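Local atomic coordinates of nucleoprotein (Sendai virus, PDB entry 6M7D), a protein that forms the helical nucleocapsid on viral RNA, one subunit per six nucleotides, protecting the genome and presenting it as template for transcription and replication. Residues F199-T204 with N253-V257; A283-L289 with A331-Y335; A372-I376 with L394-L398. All coordinates share one frame; numbering follows the deposited sequence.

Interaction 1: F199-T204 with N253-V257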
ATOM      1  N   PHE A 199     -14.895   4.789  -1.009  1.00  6.30           N
ATOM      2  CA  PHE A 199     -15.586   3.658  -1.685  1.00  6.30           C
ATOM      3  C   PHE A 199     -17.053   3.577  -1.251  1.00  6.30           C
ATOM      4  O   PHE A 199     -17.914   3.349  -2.118  1.00  6.30           O
ATOM      5  CB  PHE A 199     -14.818   2.356  -1.451  1.00  6.30           C
ATOM      6  CG  PHE A 199     -13.512   2.285  -2.198  1.00  6.30           C
ATOM      7  CD1 PHE A 199     -13.478   1.912  -3.531  1.00  6.30           C
ATOM      8  CD2 PHE A 199     -12.319   2.617  -1.577  1.00  6.30           C
ATOM      9  CE1 PHE A 199     -12.280   1.858  -4.222  1.00  6.30           C
ATOM     10  CE2 PHE A 199     -11.121   2.563  -2.270  1.00  6.30           C
ATOM     11  CZ  PHE A 199     -11.103   2.182  -3.591  1.00  6.30           C
ATOM     12  N   ARG A 200     -17.328   3.767   0.043  1.00  8.80           N
ATOM     13  CA  ARG A 200     -18.729   3.693   0.537  1.00  8.80           C
ATOM     14  C   ARG A 200     -19.569   4.808  -0.097  1.00  8.80           C
ATOM     15  O   ARG A 200     -20.682   4.505  -0.565  1.00  8.80           O
ATOM     16  CB  ARG A 200     -18.760   3.726   2.068  1.00  8.80           C
ATOM     17  CG  ARG A 200     -18.330   2.414   2.709  1.00  8.80           C
ATOM     18  CD  ARG A 200     -19.041   2.121   4.015  1.00  8.80           C
ATOM     19  NE  ARG A 200     -18.398   2.735   5.167  1.00  8.80           N
ATOM     20  CZ  ARG A 200     -18.779   2.548   6.424  1.00  8.80           C
ATOM     21  NH1 ARG A 200     -18.130   3.145   7.409  1.00  8.80           N
ATOM     22  NH2 ARG A 200     -19.807   1.764   6.693  1.00  8.80           N
ATOM     23  N   GLN A 201     -19.044   6.038  -0.146  1.00 10.88           N
ATOM     24  CA  GLN A 201     -19.787   7.158  -0.785  1.00 10.88           C
ATOM     25  C   GLN A 201     -19.935   6.834  -2.274  1.00 10.88           C
ATOM     26  O   GLN A 201     -21.038   7.015  -2.820  1.00 10.88           O
ATOM     27  CB  GLN A 201     -19.057   8.484  -0.570  1.00 10.88           C
ATOM     28  CG  GLN A 201     -18.844   8.837   0.895  1.00 10.88           C
ATOM     29  CD  GLN A 201     -20.083   8.655   1.739  1.00 10.88           C
ATOM     30  OE1 GLN A 201     -21.152   8.306   1.246  1.00 10.88           O
ATOM     31  NE2 GLN A 201     -19.942   8.892   3.032  1.00 10.88           N
ATOM     32  N   ASP A 202     -18.855   6.328  -2.874  1.00  9.27           N
ATOM     33  CA  ASP A 202     -18.829   5.915  -4.304  1.00  9.27           C
ATOM     34  C   ASP A 202     -19.913   4.859  -4.542  1.00  9.27           C
ATOM     35  O   ASP A 202     -20.577   4.920  -5.594  1.00  9.27           O
ATOM     36  CB  ASP A 202     -17.441   5.390  -4.675  1.00  9.27           C
ATOM     37  CG  ASP A 202     -17.446   4.374  -5.803  1.00  9.27           C
ATOM     38  OD1 ASP A 202     -18.315   4.483  -6.690  1.00  9.27           O
ATOM     39  OD2 ASP A 202     -16.577   3.479  -5.784  1.00  9.27           O
ATOM     40  N   GLY A 203     -20.114   3.968  -3.568  1.00  8.22           N
ATOM     41  CA  GLY A 203     -21.102   2.879  -3.677  1.00  8.22           C
ATOM     42  C   GLY A 203     -20.432   1.560  -4.004  1.00  8.22           C
ATOM     43  O   GLY A 203     -21.150   0.551  -4.118  1.00  8.22           O
ATOM     44  N   THR A 204     -19.102   1.562  -4.149  1.00  7.36           N
ATOM     45  CA  THR A 204     -18.402   0.312  -4.407  1.00  7.36           C
ATOM     46  C   THR A 204     -18.624  -0.685  -3.280  1.00  7.36           C
ATOM     47  O   THR A 204     -18.856  -1.874  -3.526  1.00  7.36           O
ATOM     48  CB  THR A 204     -16.912   0.589  -4.595  1.00  7.36           C
ATOM     49  OG1 THR A 204     -16.709   1.222  -5.860  1.00  7.36           O
ATOM     50  CG2 THR A 204     -16.104  -0.692  -4.536  1.00  7.36           C
ATOM     51  N   ASN A 253     -10.953  -0.177  -9.277  1.00  4.16           N
ATOM     52  CA  ASN A 253     -10.905   0.144  -7.857  1.00  4.16           C
ATOM     53  C   ASN A 253      -9.621  -0.349  -7.210  1.00  4.16           C
ATOM     54  O   ASN A 253      -9.110   0.286  -6.284  1.00  4.16           O
ATOM     55  CB  ASN A 253     -12.112  -0.452  -7.157  1.00  4.16           C
ATOM     56  CG  ASN A 253     -13.389   0.203  -7.558  1.00  4.16           C
ATOM     57  OD1 ASN A 253     -13.428   1.399  -7.809  1.00  4.16           O
ATOM     58  ND2 ASN A 253     -14.452  -0.572  -7.618  1.00  4.16           N
ATOM     59  N   ILE A 254      -9.095  -1.477  -7.679  1.00  3.71           N
ATOM     60  CA  ILE A 254      -7.809  -1.968  -7.207  1.00  3.71           C
ATOM     61  C   ILE A 254      -6.705  -1.002  -7.598  1.00  3.71           C
ATOM     62  O   ILE A 254      -5.764  -0.778  -6.836  1.00  3.71           O
ATOM     63  CB  ILE A 254      -7.556  -3.386  -7.753  1.00  3.71           C
ATOM     64  CG1 ILE A 254      -8.347  -4.409  -6.952  1.00  3.71           C
ATOM     65  CG2 ILE A 254      -6.091  -3.732  -7.728  1.00  3.71           C
ATOM     66  CD1 ILE A 254      -8.446  -5.737  -7.620  1.00  3.71           C
ATOM     67  N   GLN A 255      -6.812  -0.395  -8.779  1.00  4.04           N
ATOM     68  CA  GLN A 255      -5.834   0.611  -9.173  1.00  4.04           C
ATOM     69  C   GLN A 255      -5.960   1.875  -8.338  1.00  4.04           C
ATOM     70  O   GLN A 255      -4.954   2.525  -8.050  1.00  4.04           O
ATOM     71  CB  GLN A 255      -5.981   0.941 -10.652  1.00  4.04           C
ATOM     72  CG  GLN A 255      -5.463  -0.129 -11.567  1.00  4.04           C
ATOM     73  CD  GLN A 255      -3.973  -0.332 -11.441  1.00  4.04           C
ATOM     74  OE1 GLN A 255      -3.189   0.553 -11.755  1.00  4.04           O
ATOM     75  NE2 GLN A 255      -3.575  -1.508 -10.991  1.00  4.04           N
ATOM     76  N   ILE A 256      -7.176   2.237  -7.942  1.00  2.82           N
ATOM     77  CA  ILE A 256      -7.361   3.350  -7.012  1.00  2.82           C
ATOM     78  C   ILE A 256      -6.672   3.053  -5.680  1.00  2.82           C
ATOM     79  O   ILE A 256      -5.852   3.841  -5.176  1.00  2.82           O
ATOM     80  CB  ILE A 256      -8.864   3.623  -6.827  1.00  2.82           C
ATOM     81  CG1 ILE A 256      -9.471   4.117  -8.139  1.00  2.82           C
ATOM     82  CG2 ILE A 256      -9.107   4.610  -5.713  1.00  2.82           C
ATOM     83  CD1 ILE A 256     -10.957   4.003  -8.206  1.00  2.82           C
ATOM     84  N   VAL A 257      -6.989   1.900  -5.097  1.00  2.27           N
ATOM     85  CA  VAL A 257      -6.382   1.505  -3.833  1.00  2.27           C
ATOM     86  C   VAL A 257      -4.867   1.425  -3.965  1.00  2.27           C
ATOM     87  O   VAL A 257      -4.134   1.767  -3.036  1.00  2.27           O
ATOM     88  CB  VAL A 257      -6.978   0.173  -3.349  1.00  2.27           C
ATOM     89  CG1 VAL A 257      -6.219  -0.319  -2.165  1.00  2.27           C
ATOM     90  CG2 VAL A 257      -8.426   0.343  -2.989  1.00  2.27           C
TER

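Interaction 2: A283-L289 with A331-Y335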
ATOM      1  N   ALA A 283      18.087  27.660   2.139  1.00  1.76           N
ATOM      2  CA  ALA A 283      18.737  26.745   3.060  1.00  1.76           C
ATOM      3  C   ALA A 283      19.370  25.564   2.347  1.00  1.76           C
ATOM      4  O   ALA A 283      20.242  24.908   2.919  1.00  1.76           O
ATOM      5  CB  ALA A 283      17.742  26.263   4.099  1.00  1.76           C
ATOM      6  N   LEU A 284      18.964  25.283   1.111  1.00  0.94           N
ATOM      7  CA  LEU A 284      19.595  24.219   0.344  1.00  0.94           C
ATOM      8  C   LEU A 284      21.046  24.529   0.027  1.00  0.94           C
ATOM      9  O   LEU A 284      21.813  23.612  -0.269  1.00  0.94           O
ATOM     10  CB  LEU A 284      18.835  23.978  -0.952  1.00  0.94           C
ATOM     11  CG  LEU A 284      17.542  23.174  -0.918  1.00  0.94           C
ATOM     12  CD1 LEU A 284      17.002  23.062  -2.324  1.00  0.94           C
ATOM     13  CD2 LEU A 284      17.770  21.811  -0.315  1.00  0.94           C
ATOM     14  N   THR A 285      21.432  25.802   0.074  1.00  1.03           N
ATOM     15  CA  THR A 285      22.806  26.220  -0.160  1.00  1.03           C
ATOM     16  C   THR A 285      23.731  25.857   0.985  1.00  1.03           C
ATOM     17  O   THR A 285      24.941  26.038   0.861  1.00  1.03           O
ATOM     18  CB  THR A 285      22.846  27.725  -0.399  1.00  1.03           C
ATOM     19  OG1 THR A 285      22.447  28.403   0.795  1.00  1.03           O
ATOM     20  CG2 THR A 285      21.891  28.095  -1.501  1.00  1.03           C
ATOM     21  N   LEU A 286      23.193  25.346   2.084  1.00  1.28           N
ATOM     22  CA  LEU A 286      24.005  24.895   3.198  1.00  1.28           C
ATOM     23  C   LEU A 286      24.807  23.658   2.822  1.00  1.28           C
ATOM     24  O   LEU A 286      24.383  22.834   2.012  1.00  1.28           O
ATOM     25  CB  LEU A 286      23.120  24.585   4.395  1.00  1.28           C
ATOM     26  CG  LEU A 286      23.110  25.620   5.511  1.00  1.28           C
ATOM     27  CD1 LEU A 286      22.627  26.943   5.003  1.00  1.28           C
ATOM     28  CD2 LEU A 286      22.218  25.126   6.602  1.00  1.28           C
ATOM     29  N   SER A 287      25.983  23.535   3.425  1.00  1.62           N
ATOM     30  CA  SER A 287      26.818  22.368   3.201  1.00  1.62           C
ATOM     31  C   SER A 287      26.351  21.162   3.997  1.00  1.62           C
ATOM     32  O   SER A 287      26.767  20.043   3.695  1.00  1.62           O
ATOM     33  CB  SER A 287      28.265  22.692   3.545  1.00  1.62           C
ATOM     34  OG  SER A 287      28.390  23.017   4.910  1.00  1.62           O
ATOM     35  N   ASN A 288      25.496  21.370   5.000  1.00  2.47           N
ATOM     36  CA  ASN A 288      24.911  20.254   5.729  1.00  2.47           C
ATOM     37  C   ASN A 288      24.103  19.365   4.805  1.00  2.47           C
ATOM     38  O   ASN A 288      24.072  18.140   4.970  1.00  2.47           O
ATOM     39  CB  ASN A 288      24.006  20.763   6.848  1.00  2.47           C
ATOM     40  CG  ASN A 288      24.734  21.556   7.874  1.00  2.47           C
ATOM     41  OD1 ASN A 288      24.848  21.138   9.018  1.00  2.47           O
ATOM     42  ND2 ASN A 288      25.222  22.727   7.484  1.00  2.47           N
ATOM     43  N   LEU A 289      23.429  19.968   3.839  1.00  2.26           N
ATOM     44  CA  LEU A 289      22.493  19.270   2.984  1.00  2.26           C
ATOM     45  C   LEU A 289      23.121  18.788   1.694  1.00  2.26           C
ATOM     46  O   LEU A 289      22.477  18.040   0.960  1.00  2.26           O
ATOM     47  CB  LEU A 289      21.308  20.183   2.665  1.00  2.26           C
ATOM     48  CG  LEU A 289      20.724  20.987   3.819  1.00  2.26           C
ATOM     49  CD1 LEU A 289      19.585  21.832   3.325  1.00  2.26           C
ATOM     50  CD2 LEU A 289      20.262  20.077   4.922  1.00  2.26           C
ATOM     51  N   ALA A 331      20.217  15.078   7.523  1.00  0.56           N
ATOM     52  CA  ALA A 331      20.139  16.531   7.596  1.00  0.56           C
ATOM     53  C   ALA A 331      19.143  17.072   6.583  1.00  0.56           C
ATOM     54  O   ALA A 331      18.324  17.939   6.903  1.00  0.56           O
ATOM     55  CB  ALA A 331      21.517  17.151   7.382  1.00  0.56           C
ATOM     56  N   LEU A 332      19.199  16.570   5.352  1.00  0.41           N
ATOM     57  CA  LEU A 332      18.218  16.960   4.352  1.00  0.41           C
ATOM     58  C   LEU A 332      16.828  16.497   4.744  1.00  0.41           C
ATOM     59  O   LEU A 332      15.846  17.204   4.519  1.00  0.41           O
ATOM     60  CB  LEU A 332      18.608  16.401   2.990  1.00  0.41           C
ATOM     61  CG  LEU A 332      17.787  16.863   1.793  1.00  0.41           C
ATOM     62  CD1 LEU A 332      17.824  18.368   1.659  1.00  0.41           C
ATOM     63  CD2 LEU A 332      18.295  16.196   0.558  1.00  0.41           C
ATOM     64  N   TRP A 333      16.729  15.323   5.360  1.00  0.28           N
ATOM     65  CA  TRP A 333      15.435  14.843   5.816  1.00  0.28           C
ATOM     66  C   TRP A 333      14.883  15.705   6.940  1.00  0.28           C
ATOM     67  O   TRP A 333      13.690  15.998   6.962  1.00  0.28           O
ATOM     68  CB  TRP A 333      15.531  13.392   6.267  1.00  0.28           C
ATOM     69  CG  TRP A 333      14.271  12.900   6.893  1.00  0.28           C
ATOM     70  CD1 TRP A 333      13.151  12.502   6.252  1.00  0.28           C
ATOM     71  CD2 TRP A 333      13.999  12.778   8.288  1.00  0.28           C
ATOM     72  NE1 TRP A 333      12.196  12.126   7.152  1.00  0.28           N
ATOM     73  CE2 TRP A 333      12.695  12.285   8.414  1.00  0.28           C
ATOM     74  CE3 TRP A 333      14.736  13.032   9.445  1.00  0.28           C
ATOM     75  CZ2 TRP A 333      12.108  12.043   9.645  1.00  0.28           C
ATOM     76  CZ3 TRP A 333      14.154  12.789  10.660  1.00  0.28           C
ATOM     77  CH2 TRP A 333      12.852  12.301  10.753  1.00  0.28           C
ATOM     78  N   SER A 334      15.724  16.104   7.892  1.00  0.52           N
ATOM     79  CA  SER A 334      15.263  16.936   8.998  1.00  0.52           C
ATOM     80  C   SER A 334      14.861  18.313   8.510  1.00  0.52           C
ATOM     81  O   SER A 334      13.855  18.874   8.958  1.00  0.52           O
ATOM     82  CB  SER A 334      16.353  17.048  10.053  1.00  0.52           C
ATOM     83  OG  SER A 334      16.964  15.801  10.280  1.00  0.52           O
ATOM     84  N   TYR A 335      15.635  18.867   7.586  1.00  0.37           N
ATOM     85  CA  TYR A 335      15.262  20.123   6.964  1.00  0.37           C
ATOM     86  C   TYR A 335      13.907  20.010   6.288  1.00  0.37           C
ATOM     87  O   TYR A 335      13.011  20.829   6.521  1.00  0.37           O
ATOM     88  CB  TYR A 335      16.340  20.531   5.971  1.00  0.37           C
ATOM     89  CG  TYR A 335      15.930  21.653   5.079  1.00  0.37           C
ATOM     90  CD1 TYR A 335      15.875  22.948   5.551  1.00  0.37           C
ATOM     91  CD2 TYR A 335      15.576  21.417   3.764  1.00  0.37           C
ATOM     92  CE1 TYR A 335      15.484  23.964   4.746  1.00  0.37           C
ATOM     93  CE2 TYR A 335      15.189  22.432   2.950  1.00  0.37           C
ATOM     94  CZ  TYR A 335      15.149  23.704   3.438  1.00  0.37           C
ATOM     95  OH  TYR A 335      14.764  24.721   2.608  1.00  0.37           O
TER

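Interaction 3: A372-I376 with L394-L398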
ATOM      1  N   ALA A 372       8.695  34.974   5.399  1.00  5.61           N
ATOM      2  CA  ALA A 372       8.197  35.485   4.098  1.00  5.61           C
ATOM      3  C   ALA A 372       9.345  35.741   3.114  1.00  5.61           C
ATOM      4  O   ALA A 372       9.207  35.338   1.945  1.00  5.61           O
ATOM      5  CB  ALA A 372       7.388  36.736   4.328  1.00  5.61           C
ATOM      6  N   GLU A 373      10.440  36.355   3.567  1.00  6.44           N
ATOM      7  CA  GLU A 373      11.581  36.647   2.657  1.00  6.44           C
ATOM      8  C   GLU A 373      12.192  35.334   2.152  1.00  6.44           C
ATOM      9  O   GLU A 373      12.471  35.232   0.944  1.00  6.44           O
ATOM     10  CB  GLU A 373      12.635  37.476   3.394  1.00  6.44           C
ATOM     11  CG  GLU A 373      12.072  38.722   4.050  1.00  6.44           C
ATOM     12  CD  GLU A 373      13.099  39.591   4.757  1.00  6.44           C
ATOM     13  OE1 GLU A 373      12.761  40.164   5.812  1.00  6.44           O
ATOM     14  OE2 GLU A 373      14.233  39.696   4.248  1.00  6.44           O
ATOM     15  N   SER A 374      12.357  34.366   3.057  1.00  4.57           N
ATOM     16  CA  SER A 374      12.962  33.040   2.765  1.00  4.57           C
ATOM     17  C   SER A 374      12.118  32.206   1.793  1.00  4.57           C
ATOM     18  O   SER A 374      12.712  31.551   0.917  1.00  4.57           O
ATOM     19  CB  SER A 374      13.193  32.280   4.045  1.00  4.57           C
ATOM     20  OG  SER A 374      14.265  32.844   4.783  1.00  4.57           O
ATOM     21  N   LYS A 375      10.789  32.254   1.924  1.00  3.87           N
ATOM     22  CA  LYS A 375       9.929  31.374   1.153  1.00  3.87           C
ATOM     23  C   LYS A 375       9.397  32.003  -0.121  1.00  3.87           C
ATOM     24  O   LYS A 375       8.519  31.418  -0.755  1.00  3.87           O
ATOM     25  CB  LYS A 375       8.763  30.898   2.012  1.00  3.87           C
ATOM     26  CG  LYS A 375       7.790  31.958   2.418  1.00  3.87           C
ATOM     27  CD  LYS A 375       6.925  31.433   3.526  1.00  3.87           C
ATOM     28  CE  LYS A 375       5.851  32.405   3.888  1.00  3.87           C
ATOM     29  NZ  LYS A 375       5.107  31.934   5.069  1.00  3.87           N
ATOM     30  N   ILE A 376       9.886  33.170  -0.511  1.00  4.44           N
ATOM     31  CA  ILE A 376       9.559  33.764  -1.798  1.00  4.44           C
ATOM     32  C   ILE A 376      10.792  33.679  -2.677  1.00  4.44           C
ATOM     33  O   ILE A 376      11.892  34.053  -2.255  1.00  4.44           O
ATOM     34  CB  ILE A 376       9.090  35.219  -1.647  1.00  4.44           C
ATOM     35  CG1 ILE A 376       7.810  35.283  -0.829  1.00  4.44           C
ATOM     36  CG2 ILE A 376       8.855  35.839  -3.004  1.00  4.44           C
ATOM     37  CD1 ILE A 376       7.427  36.676  -0.454  1.00  4.44           C
ATOM     38  N   LEU A 394       2.453  41.114  -1.571  1.00  6.21           N
ATOM     39  CA  LEU A 394       2.503  39.667  -1.225  1.00  6.21           C
ATOM     40  C   LEU A 394       3.088  39.492   0.180  1.00  6.21           C
ATOM     41  O   LEU A 394       2.521  38.710   0.961  1.00  6.21           O
ATOM     42  CB  LEU A 394       3.361  38.933  -2.260  1.00  6.21           C
ATOM     43  CG  LEU A 394       3.646  37.465  -1.944  1.00  6.21           C
ATOM     44  CD1 LEU A 394       2.352  36.683  -1.785  1.00  6.21           C
ATOM     45  CD2 LEU A 394       4.522  36.836  -3.013  1.00  6.21           C
ATOM     46  N   ARG A 395       4.157  40.231   0.486  1.00  6.46           N
ATOM     47  CA  ARG A 395       4.819  40.167   1.817  1.00  6.46           C
ATOM     48  C   ARG A 395       3.825  40.629   2.886  1.00  6.46           C
ATOM     49  O   ARG A 395       3.772  40.001   3.955  1.00  6.46           O
ATOM     50  CB  ARG A 395       6.096  41.011   1.810  1.00  6.46           C
ATOM     51  CG  ARG A 395       7.284  40.302   1.177  1.00  6.46           C
ATOM     52  CD  ARG A 395       8.338  41.262   0.669  1.00  6.46           C
ATOM     53  NE  ARG A 395       9.191  40.632  -0.325  1.00  6.46           N
ATOM     54  CZ  ARG A 395       9.940  41.296  -1.197  1.00  6.46           C
ATOM     55  NH1 ARG A 395       9.936  42.618  -1.197  1.00  6.46           N
ATOM     56  NH2 ARG A 395      10.685  40.637  -2.066  1.00  6.46           N
ATOM     57  N   HIS A 396       3.053  41.675   2.581  1.00  7.58           N
ATOM     58  CA  HIS A 396       2.033  42.200   3.526  1.00  7.58           C
ATOM     59  C   HIS A 396       0.974  41.123   3.783  1.00  7.58           C
ATOM     60  O   HIS A 396       0.540  40.991   4.942  1.00  7.58           O
ATOM     61  CB  HIS A 396       1.409  43.489   2.978  1.00  7.58           C
ATOM     62  CG  HIS A 396       0.136  43.864   3.658  1.00  7.58           C
ATOM     63  ND1 HIS A 396       0.095  44.763   4.705  1.00  7.58           N
ATOM     64  CD2 HIS A 396      -1.136  43.461   3.455  1.00  7.58           C
ATOM     65  CE1 HIS A 396      -1.148  44.901   5.114  1.00  7.58           C
ATOM     66  NE2 HIS A 396      -1.923  44.112   4.365  1.00  7.58           N
ATOM     67  N   HIS A 397       0.574  40.394   2.735  1.00  6.86           N
ATOM     68  CA  HIS A 397      -0.456  39.329   2.867  1.00  6.86           C
ATOM     69  C   HIS A 397       0.106  38.190   3.719  1.00  6.86           C
ATOM     70  O   HIS A 397      -0.617  37.703   4.601  1.00  6.86           O
ATOM     71  CB  HIS A 397      -0.876  38.800   1.490  1.00  6.86           C
ATOM     72  CG  HIS A 397      -1.468  39.826   0.582  1.00  6.86           C
ATOM     73  ND1 HIS A 397      -2.300  40.826   1.038  1.00  6.86           N
ATOM     74  CD2 HIS A 397      -1.373  39.991  -0.754  1.00  6.86           C
ATOM     75  CE1 HIS A 397      -2.680  41.574   0.023  1.00  6.86           C
ATOM     76  NE2 HIS A 397      -2.126  41.082  -1.087  1.00  6.86           N
ATOM     77  N   LEU A 398       1.365  37.821   3.478  1.00  6.30           N
ATOM     78  CA  LEU A 398       2.021  36.720   4.230  1.00  6.30           C
ATOM     79  C   LEU A 398       2.097  37.099   5.711  1.00  6.30           C
ATOM     80  O   LEU A 398       1.825  36.226   6.554  1.00  6.30           O
ATOM     81  CB  LEU A 398       3.419  36.497   3.644  1.00  6.30           C
ATOM     82  CG  LEU A 398       3.447  35.891   2.243  1.00  6.30           C
ATOM     83  CD1 LEU A 398       4.875  35.755   1.740  1.00  6.30           C
ATOM     84  CD2 LEU A 398       2.745  34.544   2.226  1.00  6.30           C
TER

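Interaction 1: F199-T204 with N253-V257
Phe199 O is gripped by two backbone donors where helix 188-202 ends. Gly203 N reaches Phe199 O at 2.7 Å. Thr204 N adds a weak hydrogen bond to the same Phe199 O at 3.0 Å. The helix end thus fixes the backbone of the residue whose ring crosses to helix 249-261. Phe199 has its CG beside the backbone N and opposite the carbonyl carbon (chi1 -71°), and its CB already points toward the other helix. The far end of the ring does the touching. Phe199 CE1 meets Asn253 CB at 3.7 Å. Phe199 CZ lies 3.8 Å from Ile256 CG2. The same ring atom also rests against Val257 CG2. These carbons approach the ring obliquely. The amide carbon of Asn253 instead lies at the ring edge, in its plane, and the amide itself stands almost perpendicular to the ring (87°). The same amide also meets Thr204, and the two side chains extend toward one another. Asn253 ND2 is 3.4 Å from Thr204 OG1 and 3.5 Å from the methyl Thr204 CG2. Phe199 also touches Ile176 of helix 163-181, and Val257 rests on Trp175 and Val179 of the same helix, so a third helix shares this core. Arg195, one turn before Phe199, and Tyr260, one turn after Ile256, both bind RNA. The contact therefore joins two helices that each carry an RNA-binding residue, with its nearest atom about 7 Å from the nucleic acid. A weak Gly203 N to Arg200 O bond of 3.1 Å completes the pattern at the helix end. With the positive phi of Gly203 (102°), this is a glycine-ended Schellman motif, set on a helix-helix contact in the RNA-binding Ncore.

Interaction 2: A283-L289 with A331-Y335
A first torsion of 168° turns the Tyr335 ring away from its own backbone N, and one of -44° holds CG of Leu289 beside its N; together they bring one leucine methyl over the tyrosine ring. The setting is a loop packed on a helix in the all-helical part of the Ncore. The loop joins helices 267-277 and 290-305 and includes a 3-10 segment at 283-285. Its partner is the first part of helix 330-343. The two branches of Leu289 have separate tasks. CD2 lies against the helix backbone, 3.5 Å from Ala331 O, and also meets the methyl of Ala331. CD1 turns to the ring. Leu332 adds a second patch: its CD1 sits 4.0 Å from Leu284 CD2 and 4.1 Å from Leu289 CB. The methyl of Ala283 meets the ring obliquely near CE1. Asp292 OD2 accepts a hydrogen bond from Leu332 N, and Met361 of helix 359-370 touches Leu289. The contact is apolar, and one methyl makes a CH-pi contact: Leu289 CD1 sits over one face of the Tyr335 ring, displaced toward the rim, 4.2 Å from the ring centroid and 20° off the ring normal.

Interaction 3: A372-I376 with L394-L398
Ile376 leaves its backbone with CB directed at helix 388-401, and its longer branch carries the contact. CG1 lies beside the backbone N (chi1 -63°), and the chain then runs on extended to CD1 (chi2 170°). Ile376 CG1 first meets Leu398 CD1 at 3.9 Å. One bond further, Ile376 CD1 reaches the same Leu398 CD1 at 3.5 Å. The tip also faces Leu394, and the two side chains meet tip to tip, with Ile376 CD1 3.9 Å from Leu394 CD2. The aliphatic Arg395 CG closes in at 4.0 Å from Ile376 CD1. The isoleucine tip thus sits among three residues of one helix face. Leu398 has further neighbours. Its CD1 lies 3.7 Å from Ala372 CB. Lys375 runs antiparallel alongside it, its extended chain bringing CE 4.1 Å from Leu398 CD1. Only the carbon part of the lysine is used here. Glu373 and Arg395 are farther apart, with OE2 6.9 Å from NE, where opposite charges may attract weakly. Asp371 OD2 accepts a hydrogen bond from Ser374 N, which lies inside the type I turn Glu373 to Ile376. This is a surface contact, away from the RNA. It is a beta turn packed on leucines one helical turn apart, in a region consistent with the C-terminal arm of paramyxovirus nucleoproteins.

From the N terminus the contacts come in series; none nests in or crosses another. Interaction 1 closes a mostly helical loop of 48 residues, tying the end of helix 188-202 to helix 249-261. The chain then enters interaction 2, which closes 41 residues and joins the loop before helix 290-305 to helix 330-343. Helix 359-370, which touches both segments of interaction 2, leads directly to interaction 3. There 17 residues return the chain so that helix 388-401 packs on the turn 372-376. Interactions 2 and 3 are neighbours, about 7 Å apart at their nearest atoms. Interaction 1 is remote, its centre 40 Å from either.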